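Local coordinates for protein PfVFT1 (Plasmodium falciparum, PDB 5JKQ) that probably binds a small solute in the cleft between its two lobes, as other Venus flytrap (solute-binding) proteins do, at residues D105-I110 with I127-Y132; N216-I221 with H248-I253. The protein carries 3 engineered substitutions. All coordinates share one frame; numbering follows the deposited sequence.

Interaction 1 of 2, residues D105-I110 with I127-Y132; sequences DVMYII and IAYNYY. Engineered in segment 127-132: Ala-128 (natural residue Thr).
Tyr-108 reaches from helix 102-118 over to Ile-127 and Tyr-129 on strand 126-132. Its CA-CB bond does not aim at the strand; CG, anti to the carbonyl carbon (chi1 -66°), brings the ring end nearer. Tyr-108 CD1 lies 4.1 Å from Ile-127 CD1, which approaches the ring obliquely. Next to it, Tyr-108 CE1 is 4.1 Å from Ile-127 CG2. The same CE1 comes 4.2 Å from Tyr-129 CE2, approaching the edge of that ring near its plane. On the other side of the Tyr-108 ring, Asp-105 OD1 lies at the edge, in plane. At the tip, Tyr-108 OH hydrogen-bonds to Pro-99 O and makes a weak hydrogen bond, 3.3 Å to a water oxygen. That water donates to Ile-127 O at 2.9 Å. The preceding residue, selenomethionine Met-107, sets its CB 3.4 Å from Tyr-129 OH. Tyr-129 OH is itself hydrogen-bonded to Asp-148 OD2, and Ile-80 of strand 77-83 packs on both Met-107 and Tyr-129. Direct contact is thus van der Waals packing, of carbons and of one phenol oxygen against a methylene, with the weakly held water as polar link; the hydroxyls' outside partners probably help fix how the rings are turned.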
# COMPACT_ATOMS: atom_id res chain seq x y z
N ASP A 105 -5.19 7.52 10.11
CA ASP A 105 -4.26 8.24 10.97
C ASP A 105 -2.97 8.58 10.22
O ASP A 105 -2.37 9.63 10.48
CB ASP A 105 -3.91 7.42 12.22
CG ASP A 105 -4.93 7.59 13.33
OD1 ASP A 105 -5.75 8.54 13.28
OD2 ASP A 105 -4.90 6.77 14.27
N VAL A 106 -2.55 7.71 9.31
CA VAL A 106 -1.38 7.97 8.48
C VAL A 106 -1.61 9.21 7.61
O VAL A 106 -0.75 10.08 7.52
CB VAL A 106 -1.03 6.76 7.58
CG1 VAL A 106 -0.02 7.14 6.49
CG2 VAL A 106 -0.50 5.61 8.42
N MSE A 107 -2.78 9.27 6.98
CA MSE A 107 -3.08 10.38 6.09
C MSE A 107 -3.21 11.68 6.87
O MSE A 107 -2.87 12.75 6.37
CB MSE A 107 -4.37 10.11 5.30
CG MSE A 107 -4.68 11.17 4.25
SE MSE A 107 -3.31 11.27 2.85
CE MSE A 107 -4.02 9.88 1.67
N TYR A 108 -3.71 11.59 8.10
CA TYR A 108 -3.87 12.77 8.95
C TYR A 108 -2.52 13.38 9.31
O TYR A 108 -2.33 14.59 9.17
CB TYR A 108 -4.63 12.41 10.24
CG TYR A 108 -6.07 12.00 10.03
CD1 TYR A 108 -6.84 12.58 9.02
CD2 TYR A 108 -6.66 11.04 10.83
CE1 TYR A 108 -8.16 12.20 8.83
CE2 TYR A 108 -7.98 10.66 10.65
CZ TYR A 108 -8.72 11.24 9.65
OH TYR A 108 -10.03 10.87 9.46
N ILE A 109 -1.58 12.56 9.77
CA ILE A 109 -0.29 13.09 10.21
C ILE A 109 0.53 13.59 9.02
O ILE A 109 1.35 14.50 9.17
CB ILE A 109 0.53 12.03 10.99
CG1 ILE A 109 0.75 10.78 10.14
CG2 ILE A 109 -0.18 11.70 12.30
CD1 ILE A 109 1.71 9.78 10.77
N ILE A 110 0.30 13.03 7.84
CA ILE A 110 1.00 13.50 6.64
C ILE A 110 0.57 14.93 6.34
O ILE A 110 1.41 15.79 6.08
CB ILE A 110 0.72 12.58 5.42
CG1 ILE A 110 1.56 11.31 5.54
CG2 ILE A 110 1.06 13.30 4.10
CD1 ILE A 110 1.24 10.25 4.49
N ILE A 127 -8.92 17.73 6.04
CA ILE A 127 -8.98 16.51 5.25
C ILE A 127 -10.44 16.12 5.02
O ILE A 127 -11.17 15.85 5.97
CB ILE A 127 -8.23 15.34 5.94
CG1 ILE A 127 -6.73 15.65 6.04
CG2 ILE A 127 -8.42 14.04 5.19
CD1 ILE A 127 -6.31 16.25 7.36
N ALA A 128 -10.84 16.11 3.75
CA ALA A 128 -12.20 15.72 3.37
C ALA A 128 -12.18 14.38 2.65
O ALA A 128 -11.73 14.29 1.51
CB ALA A 128 -12.83 16.78 2.50
N TYR A 129 -12.67 13.34 3.32
CA TYR A 129 -12.74 12.01 2.71
C TYR A 129 -14.02 11.84 1.90
O TYR A 129 -15.12 12.10 2.38
CB TYR A 129 -12.67 10.93 3.79
CG TYR A 129 -11.29 10.37 4.02
CD1 TYR A 129 -10.76 9.41 3.17
CD2 TYR A 129 -10.51 10.81 5.08
CE1 TYR A 129 -9.50 8.89 3.37
CE2 TYR A 129 -9.24 10.30 5.29
CZ TYR A 129 -8.74 9.34 4.43
OH TYR A 129 -7.48 8.83 4.63
N ASN A 130 -13.86 11.40 0.65
CA ASN A 130 -14.98 11.01 -0.20
C ASN A 130 -14.85 9.54 -0.58
O ASN A 130 -13.76 9.08 -0.90
CB ASN A 130 -15.06 11.88 -1.45
CG ASN A 130 -15.38 13.33 -1.15
OD1 ASN A 130 -15.09 13.82 -0.06
ND2 ASN A 130 -15.99 14.01 -2.10
N TYR A 131 -15.96 8.81 -0.54
CA TYR A 131 -15.94 7.38 -0.79
C TYR A 131 -16.55 7.03 -2.16
O TYR A 131 -17.56 7.60 -2.56
CB TYR A 131 -16.69 6.63 0.32
CG TYR A 131 -16.13 6.86 1.70
CD1 TYR A 131 -14.78 7.15 1.89
CD2 TYR A 131 -16.94 6.76 2.83
CE1 TYR A 131 -14.27 7.35 3.16
CE2 TYR A 131 -16.43 6.96 4.09
CZ TYR A 131 -15.09 7.26 4.25
OH TYR A 131 -14.59 7.45 5.52
N TYR A 132 -15.90 6.10 -2.86
CA TYR A 132 -16.36 5.66 -4.18
C TYR A 132 -16.18 4.16 -4.34
O TYR A 132 -15.43 3.53 -3.60
CB TYR A 132 -15.58 6.39 -5.28
CG TYR A 132 -15.59 7.90 -5.17
CD1 TYR A 132 -16.63 8.65 -5.71
CD2 TYR A 132 -14.55 8.57 -4.54
CE1 TYR A 132 -16.63 10.03 -5.61
CE2 TYR A 132 -14.55 9.94 -4.44
CZ TYR A 132 -15.59 10.67 -4.97
OH TYR A 132 -15.59 12.04 -4.87
O HOH W 1 -11.02 13.54 7.79

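Interaction 2 of 2, residues N216-I221 with H248-I253; sequences NALKNI and HIIGVI
A beta-alpha-beta crossover supplies the helix of this contact: helix 212-222 links the parallel strands 206-209 and 227-229, and its Leu-218 reaches to Ile-250 and Val-252 of strand 250-253, the neighbour of 206-209 on the other side. The fork of Leu-218 carries the whole contact from the helix, each methyl having its own main partner. CD1 of Leu-218 meets Val-252 end-on, 3.5 Å from its CG1 and 3.7 Å from its CG2, so it abuts both branches. CD2 of Leu-218 touches CD1 of Ile-250 at 3.4 Å, again tip to tip, and keeps a longer approach of 3.9 Å to Val-252 CG2. Ile-250 presents that terminal methyl through a crowded first torsion: CG1 lies between the backbone N and the carbonyl carbon (chi1 63°), and the chain then runs on extended (chi2 167°) to Leu-218. In Val-252, CG1 is anti to the backbone N (chi1 -169°) and CG2 anti to the carbonyl carbon, a setting that turns both methyls to the leucine. Ile-250 and Val-252 are two apart on the strand, with Gly-251 between them, so both side chains project from the same face of the sheet. All three touching residues are buried, and the contact is purely apolar. Leu-218 and Ile-250 both also pack on Ile-181 of strand 175-184, while Ile-207 of strand 206-209 touches Ile-250 and Val-252. Leu-195 of helix 192-201 reaches Ile-250 as well. The start of helix 212-222 is tied by the disulfide Cys-209–Cys-215 to the end of strand 206-209, and backbone bonds hold strand 250-253 between strands 206-209 and 175-184.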
# COMPACT_ATOMS: atom_id res chain seq x y z
N ASN A 216 0.88 -12.91 -5.81
CA ASN A 216 1.64 -12.05 -6.72
C ASN A 216 3.08 -11.86 -6.26
O ASN A 216 4.00 -11.83 -7.08
CB ASN A 216 0.95 -10.69 -6.87
CG ASN A 216 0.00 -10.64 -8.06
OD1 ASN A 216 0.30 -11.17 -9.13
ND2 ASN A 216 -1.15 -10.00 -7.87
N ALA A 217 3.27 -11.72 -4.95
CA ALA A 217 4.61 -11.53 -4.40
C ALA A 217 5.51 -12.72 -4.72
O ALA A 217 6.72 -12.56 -4.88
CB ALA A 217 4.53 -11.30 -2.90
N LEU A 218 4.91 -13.90 -4.82
CA LEU A 218 5.66 -15.11 -5.13
C LEU A 218 5.67 -15.40 -6.63
O LEU A 218 6.58 -16.06 -7.14
CB LEU A 218 5.09 -16.32 -4.38
CG LEU A 218 5.69 -16.57 -3.00
CD1 LEU A 218 4.98 -15.74 -1.94
CD2 LEU A 218 5.66 -18.04 -2.66
N LYS A 219 4.66 -14.91 -7.34
CA LYS A 219 4.60 -15.08 -8.79
C LYS A 219 5.79 -14.39 -9.45
O LYS A 219 6.30 -14.85 -10.47
CB LYS A 219 3.29 -14.51 -9.35
CG LYS A 219 3.03 -14.85 -10.81
CD LYS A 219 2.05 -13.89 -11.46
CE LYS A 219 0.90 -14.62 -12.12
NZ LYS A 219 0.01 -15.27 -11.12
N ASN A 220 6.24 -13.30 -8.84
CA ASN A 220 7.42 -12.58 -9.31
C ASN A 220 8.66 -13.46 -9.31
O ASN A 220 9.59 -13.25 -10.09
CB ASN A 220 7.67 -11.35 -8.44
CG ASN A 220 6.64 -10.26 -8.65
OD1 ASN A 220 6.13 -10.08 -9.76
ND2 ASN A 220 6.32 -9.53 -7.59
N ILE A 221 8.68 -14.45 -8.42
CA ILE A 221 9.83 -15.32 -8.26
C ILE A 221 9.71 -16.58 -9.12
O ILE A 221 10.65 -16.94 -9.83
CB ILE A 221 10.01 -15.76 -6.78
CG1 ILE A 221 10.06 -14.53 -5.86
CG2 ILE A 221 11.27 -16.61 -6.61
CD1 ILE A 221 11.22 -13.58 -6.12
N HIS A 248 -1.62 -28.24 -1.18
CA HIS A 248 -0.78 -27.13 -1.64
C HIS A 248 0.54 -27.14 -0.89
O HIS A 248 0.57 -27.24 0.34
CB HIS A 248 -1.50 -25.80 -1.44
CG HIS A 248 -2.79 -25.69 -2.21
ND1 HIS A 248 -3.85 -26.54 -2.00
CD2 HIS A 248 -3.17 -24.83 -3.18
CE1 HIS A 248 -4.84 -26.20 -2.81
NE2 HIS A 248 -4.46 -25.17 -3.53
N ILE A 249 1.64 -27.03 -1.63
CA ILE A 249 2.98 -27.17 -1.05
C ILE A 249 3.28 -26.09 -0.01
O ILE A 249 3.96 -26.35 0.98
CB ILE A 249 4.07 -27.14 -2.15
CG1 ILE A 249 5.44 -27.48 -1.57
CG2 ILE A 249 4.09 -25.79 -2.87
CD1 ILE A 249 5.56 -28.90 -1.03
N ILE A 250 2.77 -24.88 -0.24
CA ILE A 250 2.93 -23.79 0.72
C ILE A 250 1.67 -22.96 0.83
O ILE A 250 0.79 -23.02 -0.03
CB ILE A 250 4.11 -22.86 0.35
CG1 ILE A 250 3.86 -22.15 -0.99
CG2 ILE A 250 5.42 -23.64 0.32
CD1 ILE A 250 4.80 -21.00 -1.25
N GLY A 251 1.60 -22.18 1.90
CA GLY A 251 0.55 -21.20 2.09
C GLY A 251 1.18 -19.83 2.25
O GLY A 251 2.07 -19.64 3.08
N VAL A 252 0.73 -18.87 1.44
CA VAL A 252 1.24 -17.51 1.50
C VAL A 252 0.24 -16.63 2.24
O VAL A 252 -0.95 -16.59 1.89
CB VAL A 252 1.49 -16.92 0.10
CG1 VAL A 252 2.26 -15.61 0.21
CG2 VAL A 252 2.25 -17.91 -0.77
N ILE A 253 0.71 -15.92 3.26
CA ILE A 253 -0.17 -15.13 4.11
C ILE A 253 0.62 -14.04 4.82
O ILE A 253 1.80 -14.20 5.12
CB ILE A 253 -0.89 -16.05 5.13
CG1 ILE A 253 -2.05 -15.30 5.79
CG2 ILE A 253 0.09 -16.61 6.17
CD1 ILE A 253 -3.12 -16.22 6.33

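In the fold
From the N terminus, the chain passes strand 77-83 and then enters helix 102-118, whose packing on strand 126-132 is interaction 1; it closes a connection of 16 residues within a beta-alpha-beta unit, strands 77-83 and 126-132 being parallel neighbours in the three-stranded sheet. Farther on come strand 206-209 and helix 212-222. Interaction 2 then closes a 26-residue span, containing strand 227-229 and helix 236-244, and joins helix 212-222 to the mixed sheet through strand 250-253. The two loops follow in series, neither nested nor crossed. Their centres lie 32 Å apart, on opposite sides of the chain's centre, consistent with the two contacts lying in different lobes of the bi-lobed architecture.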